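Local atomic coordinates of uncharacterized protein (Pseudomonas aeruginosa PAO1, PDB entry 6TCB), a protein that is of unknown function but binds calcium, and packs in the crystal as a pair of identical subunits. Residues E12-K15 / A16-Q20; Y40-R44 / G45-T49; A76-R79 / L80-A83. One frame throughout, in Å; residues are numbered along the deposited sequence.

Contact 1 (E12-K15 / A16-Q20)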
ATOM      1  N   GLU A  12      16.530 -10.805  -2.072  1.00 11.07           N
ATOM      2  CA  GLU A  12      17.758 -10.492  -2.798  1.00 11.45           C
ATOM      3  C   GLU A  12      17.463  -9.647  -4.029  1.00 10.75           C
ATOM      4  O   GLU A  12      18.218  -8.731  -4.364  1.00 10.91           O
ATOM      5  CB  GLU A  12      18.517 -11.773  -3.138  1.00 14.77           C
ATOM      6  CG  GLU A  12      19.032 -12.515  -1.906  1.00 18.29           C
ATOM      7  CD  GLU A  12      20.002 -11.689  -1.075  1.00 21.44           C
ATOM      8  OE1 GLU A  12      20.667 -10.802  -1.650  1.00 22.34           O
ATOM      9  OE2 GLU A  12      20.092 -11.913   0.152  1.00 23.37           O
ATOM     10  N   ILE A  13      16.343  -9.909  -4.696  1.00 10.40           N
ATOM     11  CA  ILE A  13      15.933  -9.057  -5.803  1.00 10.58           C
ATOM     12  C   ILE A  13      15.624  -7.649  -5.307  1.00 10.02           C
ATOM     13  O   ILE A  13      16.096  -6.649  -5.864  1.00 10.15           O
ATOM     14  CB  ILE A  13      14.736  -9.678  -6.540  1.00 11.22           C
ATOM     15  CG1 ILE A  13      15.116 -11.032  -7.128  1.00 12.79           C
ATOM     16  CG2 ILE A  13      14.265  -8.708  -7.603  1.00 11.56           C
ATOM     17  CD1 ILE A  13      13.933 -11.852  -7.605  1.00 13.94           C
ATOM     18  N   ALA A  14      14.811  -7.552  -4.253  1.00  8.90           N
ATOM     19  CA  ALA A  14      14.499  -6.258  -3.666  1.00  8.65           C
ATOM     20  C   ALA A  14      15.761  -5.494  -3.293  1.00  9.61           C
ATOM     21  O   ALA A  14      15.877  -4.301  -3.580  1.00 10.10           O
ATOM     22  CB  ALA A  14      13.632  -6.447  -2.421  1.00  8.62           C
ATOM     23  N   LYS A  15      16.730  -6.166  -2.671  1.00 10.35           N
ATOM     24  CA  LYS A  15      17.951  -5.477  -2.262  0.54 12.56           C
ATOM     25  C   LYS A  15      18.678  -4.880  -3.458  1.00 11.95           C
ATOM     26  O   LYS A  15      19.243  -3.782  -3.363  1.00 12.93           O
ATOM     27  CB  LYS A  15      18.847  -6.431  -1.469  0.54 14.96           C
ATOM     28  CG  LYS A  15      18.349  -6.610  -0.040  0.54 19.11           C
ATOM     29  CD  LYS A  15      19.079  -7.667   0.785  0.54 24.07           C
ATOM     30  CE  LYS A  15      20.382  -8.144   0.179  0.54 28.40           C
ATOM     31  NZ  LYS A  15      21.075  -9.073   1.126  0.54 31.85           N
ATOM     32  N   ALA A  16      18.680  -5.583  -4.593  1.00 11.70           N
ATOM     33  CA  ALA A  16      19.367  -5.052  -5.770  1.00 13.42           C
ATOM     34  C   ALA A  16      18.720  -3.760  -6.242  1.00 13.46           C
ATOM     35  O   ALA A  16      19.410  -2.834  -6.686  1.00 16.06           O
ATOM     36  CB  ALA A  16      19.366  -6.075  -6.905  1.00 14.81           C
ATOM     37  N   LEU A  17      17.396  -3.687  -6.185  1.00 10.50           N
ATOM     38  CA  LEU A  17      16.704  -2.472  -6.580  1.00 10.64           C
ATOM     39  C   LEU A  17      16.810  -1.401  -5.505  1.00 10.45           C
ATOM     40  O   LEU A  17      17.016  -0.218  -5.808  1.00 10.34           O
ATOM     41  CB  LEU A  17      15.240  -2.815  -6.853  1.00 10.91           C
ATOM     42  CG  LEU A  17      15.035  -3.587  -8.155  1.00 12.99           C
ATOM     43  CD1 LEU A  17      13.750  -4.382  -8.116  1.00 13.66           C
ATOM     44  CD2 LEU A  17      15.032  -2.634  -9.341  1.00 14.18           C
ATOM     45  N   PHE A  18      16.679  -1.804  -4.245  1.00 10.10           N
ATOM     46  CA  PHE A  18      16.710  -0.840  -3.158  1.00 10.36           C
ATOM     47  C   PHE A  18      18.074  -0.165  -3.070  1.00 11.10           C
ATOM     48  O   PHE A  18      18.174   0.969  -2.594  1.00 12.20           O
ATOM     49  CB  PHE A  18      16.382  -1.509  -1.827  1.00  9.64           C
ATOM     50  CG  PHE A  18      14.927  -1.885  -1.628  1.00  9.48           C
ATOM     51  CD1 PHE A  18      13.967  -1.764  -2.632  1.00  9.13           C
ATOM     52  CD2 PHE A  18      14.538  -2.375  -0.402  1.00  9.79           C
ATOM     53  CE1 PHE A  18      12.660  -2.129  -2.400  1.00  8.88           C
ATOM     54  CE2 PHE A  18      13.237  -2.729  -0.160  1.00  9.41           C
ATOM     55  CZ  PHE A  18      12.296  -2.607  -1.164  1.00  9.34           C
ATOM     56  N   ALA A  19      19.132  -0.848  -3.509  1.00 10.90           N
ATOM     57  CA  ALA A  19      20.456  -0.244  -3.491  1.00 13.27           C
ATOM     58  C   ALA A  19      20.524   0.985  -4.376  1.00 14.08           C
ATOM     59  O   ALA A  19      21.412   1.812  -4.179  1.00 15.80           O
ATOM     60  CB  ALA A  19      21.505  -1.257  -3.953  1.00 14.35           C
ATOM     61  N   GLN A  20      19.639   1.093  -5.368  1.00 11.99           N
ATOM     62  CA  GLN A  20      19.508   2.251  -6.246  1.00 12.20           C
ATOM     63  C   GLN A  20      18.315   3.118  -5.862  1.00 12.18           C
ATOM     64  O   GLN A  20      17.925   4.010  -6.629  1.00 12.50           O
ATOM     65  CB  GLN A  20      19.359   1.771  -7.699  1.00 13.97           C
ATOM     66  CG  GLN A  20      20.630   1.086  -8.215  1.00 15.91           C
ATOM     67  CD  GLN A  20      20.462   0.294  -9.503  1.00 16.84           C
ATOM     68  OE1 GLN A  20      21.093  -0.751  -9.672  1.00 18.23           O
ATOM     69  NE2 GLN A  20      19.654   0.798 -10.425  1.00 16.36           N
TER
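Ala14 and Phe18 meet one turn apart on the buried side of helix 3-18. The aromatic ring spreads beside the alanine, whose methyl group stands over one face but offset toward the rim, with Ala14 CB 4.3 Å from Phe18 CZ. Two torsions set this pose: CG of Phe18 is anti to its own carbonyl carbon (chi1 -73°), and chi2 of 6° brings CA almost into the plane of the ring. The near end of the ring therefore lies close to the peptide of Ala14, with Phe18 CG 3.2 Å from Ala14 O. That same oxygen accepts the backbone bond from Phe18 N at 2.7 Å, the donor approaching almost head-on and the bond close to straight (163°). Tyr24 of strand 24-25 and Leu41 of helix 33-43 touch both residues and continue this apolar patch.

Ile13 and Leu17 make a looser pair alongside it, the branch methyl CG2 of Ile13 meeting CD1 of Leu17 at 4.4 Å. Beneath them Leu17 N reaches Ile13 O at 3.3 Å, the donor lying in the carbonyl plane. Tyr24 touches both of these side chains as well.

The polar flank of the helix carries Glu12 and Lys15. Lys15 has two conformers; in one of them NZ meets Glu12 OE2 at 3.2 Å on its syn side, somewhat out of the carboxylate plane, and the salt bridge is doubtful because it rests on that conformer. Lys15 O takes Ala19 N at 2.9 Å in the same i to i+4 pattern. The chemistry is that of an amphipathic helix: the buried side is held by apolar packing on Tyr24 and Leu41, while the outer ion pair is probably the more changeable part.

Contact 2 (Y40-R44 / G45-T49)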
ATOM      1  N   TYR A  40       8.689  -8.850   6.128  1.00 10.20           N
ATOM      2  CA  TYR A  40       9.943  -9.567   5.957  1.00  9.68           C
ATOM      3  C   TYR A  40      11.061  -8.612   5.571  1.00  9.25           C
ATOM      4  O   TYR A  40      12.147  -8.636   6.158  1.00  9.31           O
ATOM      5  CB  TYR A  40       9.770 -10.643   4.874  1.00 10.66           C
ATOM      6  CG  TYR A  40      10.934 -11.601   4.768  1.00 11.38           C
ATOM      7  CD1 TYR A  40      11.120 -12.594   5.714  1.00 11.90           C
ATOM      8  CD2 TYR A  40      11.845 -11.518   3.722  1.00 12.24           C
ATOM      9  CE1 TYR A  40      12.196 -13.483   5.636  1.00 12.80           C
ATOM     10  CE2 TYR A  40      12.911 -12.386   3.641  1.00 13.39           C
ATOM     11  CZ  TYR A  40      13.077 -13.368   4.590  1.00 14.61           C
ATOM     12  OH  TYR A  40      14.139 -14.237   4.492  1.00 18.31           O
ATOM     13  N   LEU A  41      10.811  -7.765   4.569  1.00  8.50           N
ATOM     14  CA  LEU A  41      11.809  -6.777   4.172  1.00  8.69           C
ATOM     15  C   LEU A  41      12.244  -5.929   5.363  1.00  8.93           C
ATOM     16  O   LEU A  41      13.440  -5.767   5.627  1.00  9.16           O
ATOM     17  CB  LEU A  41      11.239  -5.883   3.071  1.00  8.50           C
ATOM     18  CG  LEU A  41      11.073  -6.536   1.698  1.00  8.61           C
ATOM     19  CD1 LEU A  41      10.284  -5.611   0.804  1.00  8.95           C
ATOM     20  CD2 LEU A  41      12.409  -6.915   1.061  1.00 10.06           C
ATOM     21  N   ASN A  42      11.279  -5.402   6.117  1.00  9.70           N
ATOM     22  CA  ASN A  42      11.618  -4.534   7.243  1.00 10.68           C
ATOM     23  C   ASN A  42      12.363  -5.296   8.330  1.00 12.28           C
ATOM     24  O   ASN A  42      13.327  -4.780   8.901  1.00 13.71           O
ATOM     25  CB  ASN A  42      10.357  -3.849   7.780  1.00 11.03           C
ATOM     26  CG  ASN A  42       9.919  -2.682   6.908  1.00 12.33           C
ATOM     27  OD1 ASN A  42      10.587  -1.649   6.851  1.00 14.19           O
ATOM     28  ND2 ASN A  42       8.810  -2.841   6.216  1.00 12.68           N
ATOM     29  N   ALA A  43      11.956  -6.531   8.611  1.00 11.42           N
ATOM     30  CA  ALA A  43      12.652  -7.305   9.632  1.00 13.13           C
ATOM     31  C   ALA A  43      14.091  -7.600   9.240  1.00 15.33           C
ATOM     32  O   ALA A  43      14.967  -7.666  10.113  1.00 17.32           O
ATOM     33  CB  ALA A  43      11.906  -8.617   9.878  1.00 13.44           C
ATOM     34  N   ARG A  44      14.356  -7.790   7.941  1.00 15.15           N
ATOM     35  CA  ARG A  44      15.678  -8.128   7.445  1.00 16.16           C
ATOM     36  C   ARG A  44      16.522  -6.894   7.133  1.00 17.42           C
ATOM     37  O   ARG A  44      17.571  -7.021   6.491  1.00 22.51           O
ATOM     38  CB  ARG A  44      15.587  -9.001   6.188  1.00 20.10           C
ATOM     39  CG  ARG A  44      14.730 -10.252   6.275  1.00 27.61           C
ATOM     40  CD  ARG A  44      15.245 -11.279   7.264  1.00 36.31           C
ATOM     41  NE  ARG A  44      16.695 -11.293   7.411  1.00 43.51           N
ATOM     42  CZ  ARG A  44      17.533 -11.953   6.617  1.00 49.00           C
ATOM     43  NH1 ARG A  44      18.836 -11.907   6.857  1.00 52.21           N
ATOM     44  NH2 ARG A  44      17.077 -12.647   5.582  1.00 49.42           N
ATOM     45  N   GLY A  45      16.078  -5.706   7.544  1.00 16.16           N
ATOM     46  CA  GLY A  45      16.897  -4.514   7.467  1.00 17.17           C
ATOM     47  C   GLY A  45      16.733  -3.687   6.214  1.00 16.61           C
ATOM     48  O   GLY A  45      17.564  -2.804   5.961  1.00 18.12           O
ATOM     49  N   GLN A  46      15.691  -3.930   5.439  1.00 14.76           N
ATOM     50  CA  GLN A  46      15.422  -3.225   4.193  1.00 15.83           C
ATOM     51  C   GLN A  46      14.146  -2.424   4.403  1.00 17.02           C
ATOM     52  O   GLN A  46      13.046  -2.922   4.158  1.00 17.19           O
ATOM     53  CB  GLN A  46      15.249  -4.222   3.053  1.00 16.79           C
ATOM     54  CG  GLN A  46      16.504  -4.991   2.711  1.00 20.15           C
ATOM     55  CD  GLN A  46      17.633  -4.081   2.279  1.00 22.79           C
ATOM     56  OE1 GLN A  46      17.474  -3.256   1.380  1.00 22.28           O
ATOM     57  NE2 GLN A  46      18.784  -4.235   2.908  1.00 24.75           N
ATOM     58  N   ALA A  47      14.300  -1.180   4.862  1.00 15.75           N
ATOM     59  CA  ALA A  47      13.155  -0.338   5.177  1.00 14.41           C
ATOM     60  C   ALA A  47      12.283  -0.165   3.946  1.00 13.05           C
ATOM     61  O   ALA A  47      12.763   0.240   2.883  1.00 14.99           O
ATOM     62  CB  ALA A  47      13.646   1.027   5.663  1.00 16.51           C
ATOM     63  N   SER A  48      10.999  -0.476   4.090  1.00 10.10           N
ATOM     64  CA  SER A  48      10.112  -0.561   2.942  1.00 10.11           C
ATOM     65  C   SER A  48       8.686  -0.193   3.304  1.00  9.76           C
ATOM     66  O   SER A  48       8.185  -0.560   4.370  1.00  9.96           O
ATOM     67  CB  SER A  48      10.118  -1.998   2.381  1.00 10.58           C
ATOM     68  OG  SER A  48       9.263  -2.125   1.259  1.00 10.86           O
ATOM     69  N   THR A  49       8.042   0.507   2.373  1.00  8.85           N
ATOM     70  CA  THR A  49       6.612   0.788   2.405  1.00  9.01           C
ATOM     71  C   THR A  49       5.923  -0.020   1.314  1.00  8.18           C
ATOM     72  O   THR A  49       6.351  -0.006   0.156  1.00  8.76           O
ATOM     73  CB  THR A  49       6.372   2.280   2.152  1.00 11.20           C
ATOM     74  OG1 THR A  49       7.081   3.041   3.134  1.00 13.22           O
ATOM     75  CG2 THR A  49       4.890   2.619   2.229  1.00 13.19           C
TER
HETATM   76  O   HOH W   1      19.175  -6.409   4.761  1.00 40.79           O
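Gly45 N bonds to Asn42 O at 3.2 Å, coming from above the carbonyl plane instead of onto a lone pair. The positive phi of Gly45 (93°) would press a CB against the carbonyl oxygen of Arg44, so glycine suits the place where the chain leaves helix 33-43.

Gln46 follows, its N reaching back to Leu41 O at 2.9 Å, while its CB rests near the same oxygen. Beyond CB the chain bends at chi2 and packs on Lys15 and Phe18 of helix 3-18. A water next to Gln46 NE2 also approaches Arg44 O, but too closely for that second link to be trusted.

Ala47 CA comes up beside the oxygen end of the Asn42 amide, 3.3 Å from OD1, on the same side of its plane as Ser48 N. Ser48 then completes a two-way grip on this amide. Ser48 N gives a bond to Asn42 OD1 at 3.0 Å, and Asn42 ND2 returns one to Ser48 O at 3.0 Å, nearly straight (169°) and in the amide plane, so both ends of the amide are tied and its rotation is fixed. The Ser48 hydroxyl, turned beside the carbonyl carbon (chi1 180°), lies 3.7 Å from Leu41 CD1. Asn38 completes the polar set, its O accepting from Asn42 ND2 and its OD1 hydrogen-bonded to Ser48 OG.

Thr49 carries the strand onward: its backbone pairs with Val61, and its OG1 bonds to Arg71 NE of the second subunit. The paired bonds at Gly45 and Gln46 form a Schellman motif, here joining a helix C-terminus to strand 48-53, outermost in this chain's antiparallel sheet.

Contact 3 (A76-R79 / L80-A83)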
ATOM      1  N   ALA A  76       1.097   5.265 -15.462  1.00  9.95           N
ATOM      2  CA  ALA A  76       1.657   4.931 -16.765  1.00  9.92           C
ATOM      3  C   ALA A  76       1.729   3.426 -16.973  1.00  9.53           C
ATOM      4  O   ALA A  76       1.426   2.931 -18.063  1.00 10.12           O
ATOM      5  CB  ALA A  76       3.055   5.541 -16.894  1.00 10.22           C
ATOM      6  N   ARG A  77       2.154   2.687 -15.948  1.00  8.70           N
ATOM      7  CA  ARG A  77       2.173   1.232 -16.024  1.00  9.56           C
ATOM      8  C   ARG A  77       0.800   0.683 -16.385  1.00 10.16           C
ATOM      9  O   ARG A  77       0.692  -0.262 -17.172  1.00  9.99           O
ATOM     10  CB  ARG A  77       2.632   0.674 -14.673  1.00 10.39           C
ATOM     11  CG  ARG A  77       4.104   0.888 -14.353  1.00  9.78           C
ATOM     12  CD  ARG A  77       4.428   0.565 -12.918  1.00 10.25           C
ATOM     13  NE  ARG A  77       4.065  -0.801 -12.549  1.00 10.59           N
ATOM     14  CZ  ARG A  77       4.841  -1.867 -12.715  1.00 10.29           C
ATOM     15  NH1 ARG A  77       6.034  -1.747 -13.276  1.00 11.24           N
ATOM     16  NH2 ARG A  77       4.416  -3.057 -12.317  1.00 10.66           N
ATOM     17  N   ALA A  78      -0.263   1.259 -15.817  1.00 10.23           N
ATOM     18  CA  ALA A  78      -1.597   0.744 -16.095  1.00 11.14           C
ATOM     19  C   ALA A  78      -1.956   0.932 -17.562  1.00 11.43           C
ATOM     20  O   ALA A  78      -2.500   0.019 -18.195  1.00 11.87           O
ATOM     21  CB  ALA A  78      -2.634   1.410 -15.192  1.00 11.07           C
ATOM     22  N   ARG A  79      -1.673   2.107 -18.120  1.00 12.54           N
ATOM     23  CA  ARG A  79      -1.967   2.320 -19.533  0.75 15.91           C
ATOM     24  C   ARG A  79      -1.175   1.352 -20.404  1.00 12.11           C
ATOM     25  O   ARG A  79      -1.701   0.825 -21.395  1.00 12.25           O
ATOM     26  CB  ARG A  79      -1.657   3.768 -19.910  0.75 22.19           C
ATOM     27  CG  ARG A  79      -2.530   4.805 -19.207  0.75 35.71           C
ATOM     28  CD  ARG A  79      -4.009   4.483 -19.369  0.75 43.51           C
ATOM     29  NE  ARG A  79      -4.870   5.618 -19.053  0.75 55.11           N
ATOM     30  CZ  ARG A  79      -6.199   5.578 -19.084  0.75 62.97           C
ATOM     31  NH1 ARG A  79      -6.825   4.455 -19.411  0.75 64.70           N
ATOM     32  NH2 ARG A  79      -6.902   6.661 -18.783  0.75 65.43           N
ATOM     33  N   LEU A  80       0.094   1.112 -20.072  1.00 10.37           N
ATOM     34  CA  LEU A  80       0.924   0.245 -20.895  1.00 10.30           C
ATOM     35  C   LEU A  80       0.535  -1.215 -20.746  1.00 11.14           C
ATOM     36  O   LEU A  80       0.538  -1.961 -21.735  1.00 11.01           O
ATOM     37  CB  LEU A  80       2.386   0.492 -20.536  1.00  9.64           C
ATOM     38  CG  LEU A  80       2.864   1.886 -20.962  1.00 10.78           C
ATOM     39  CD1 LEU A  80       4.191   2.186 -20.281  1.00 12.11           C
ATOM     40  CD2 LEU A  80       2.988   1.996 -22.466  1.00 11.03           C
ATOM     41  N   ARG A  81       0.147  -1.624 -19.544  1.00 11.35           N
ATOM     42  CA  ARG A  81      -0.322  -2.986 -19.347  1.00 12.32           C
ATOM     43  C   ARG A  81      -1.594  -3.235 -20.146  1.00 13.29           C
ATOM     44  O   ARG A  81      -1.739  -4.277 -20.793  1.00 13.67           O
ATOM     45  CB  ARG A  81      -0.565  -3.223 -17.860  1.00 13.16           C
ATOM     46  CG  ARG A  81      -0.965  -4.659 -17.522  1.00 15.76           C
ATOM     47  CD  ARG A  81      -1.249  -4.823 -16.019  1.00 18.20           C
ATOM     48  NE  ARG A  81      -0.086  -4.498 -15.196  1.00 19.07           N
ATOM     49  CZ  ARG A  81       0.055  -3.391 -14.469  1.00 18.78           C
ATOM     50  NH1 ARG A  81       1.171  -3.207 -13.774  1.00 18.10           N
ATOM     51  NH2 ARG A  81      -0.906  -2.471 -14.424  1.00 18.15           N
ATOM     52  N   GLU A  82      -2.530  -2.293 -20.119  1.00 15.34           N
ATOM     53  CA  GLU A  82      -3.765  -2.445 -20.887  0.81 19.85           C
ATOM     54  C   GLU A  82      -3.471  -2.575 -22.376  1.00 17.83           C
ATOM     55  O   GLU A  82      -4.199  -3.260 -23.107  1.00 19.87           O
ATOM     56  CB  GLU A  82      -4.677  -1.241 -20.637  0.81 25.32           C
ATOM     57  CG  GLU A  82      -5.176  -1.119 -19.198  0.81 31.58           C
ATOM     58  CD  GLU A  82      -5.691   0.277 -18.863  0.81 36.90           C
ATOM     59  OE1 GLU A  82      -5.842   1.099 -19.793  0.81 37.17           O
ATOM     60  OE2 GLU A  82      -5.936   0.557 -17.667  0.81 38.98           O
ATOM     61  N   ALA A  83      -2.412  -1.909 -22.846  1.00 14.03           N
ATOM     62  CA  ALA A  83      -2.023  -1.995 -24.249  1.00 13.69           C
ATOM     63  C   ALA A  83      -1.328  -3.309 -24.579  1.00 13.65           C
ATOM     64  O   ALA A  83      -1.014  -3.543 -25.750  1.00 15.52           O
ATOM     65  CB  ALA A  83      -1.097  -0.843 -24.646  1.00 14.14           C
TER
HETATM   66  O   HOH W   2      -3.545  -2.192 -16.181  1.00 28.92           O
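Ala78 O accepts two bonds, from Glu82 N at 3.0 Å and from a water at 3.2 Å. The water in turn takes Arg81 NH2 at 3.2 Å, at the edge of the guanidinium and in its plane, so it links the side chain back to the helix that bears it.

In Arg81, chi1 of -176° sets CG opposite the backbone nitrogen, and a bend at chi3 folds the guanidinium back over the preceding turn. One face lies above Arg77 O, offset toward the rim. That oxygen also accepts Arg81 N at 2.8 Å. The two guanidinium planes stand 62° apart, with Arg77 NH2 3.6 Å from Arg81 NH1. Acidic partners probably make this approach tolerable: Asp57 OD2 makes salt bridges to both, and Glu87 pairs with Arg81 NE. Arg77 is held further by Pro91 O and by a cation-pi contact with Trp25.

On the outer side Arg79 and Glu82 run side by side. Glu82 OE1 sits 3.5 Å from Arg79 NH1, at the edge of the guanidinium, with the carboxylate turned almost at right angles to it (89°), but both side chains have a second conformer, leaving this salt bridge doubtful. Asp57, shared by both inner arginines, and Glu87, on Arg81, probably offset much of the repulsion between the two guanidinium groups, whereas the pair of Arg79 and Glu82 is likely to be mobile.

How the contacts relate
Contacts 1 and 2 adjoin, their centres 11 Å apart: Leu41 CD2 packs on Ala14 CB, and the Gln46 side chain packs on Lys15 and Phe18. Both are partly buried and add to the layer between helices 3-18 and 33-43, yet contact 1 is mainly apolar packing within a helix whereas contact 2 is a glycine-based helix end with a fixed amide. Contact 3, on helix 67-82, lies at the surface, its centre about 28 Å from that of contact 2, across the chain's centre, and touches neither of the others. Its chemistry is ionic, with Arg77 and Arg81 directed to acids outside the helix. Contact 2 alone reaches the second subunit.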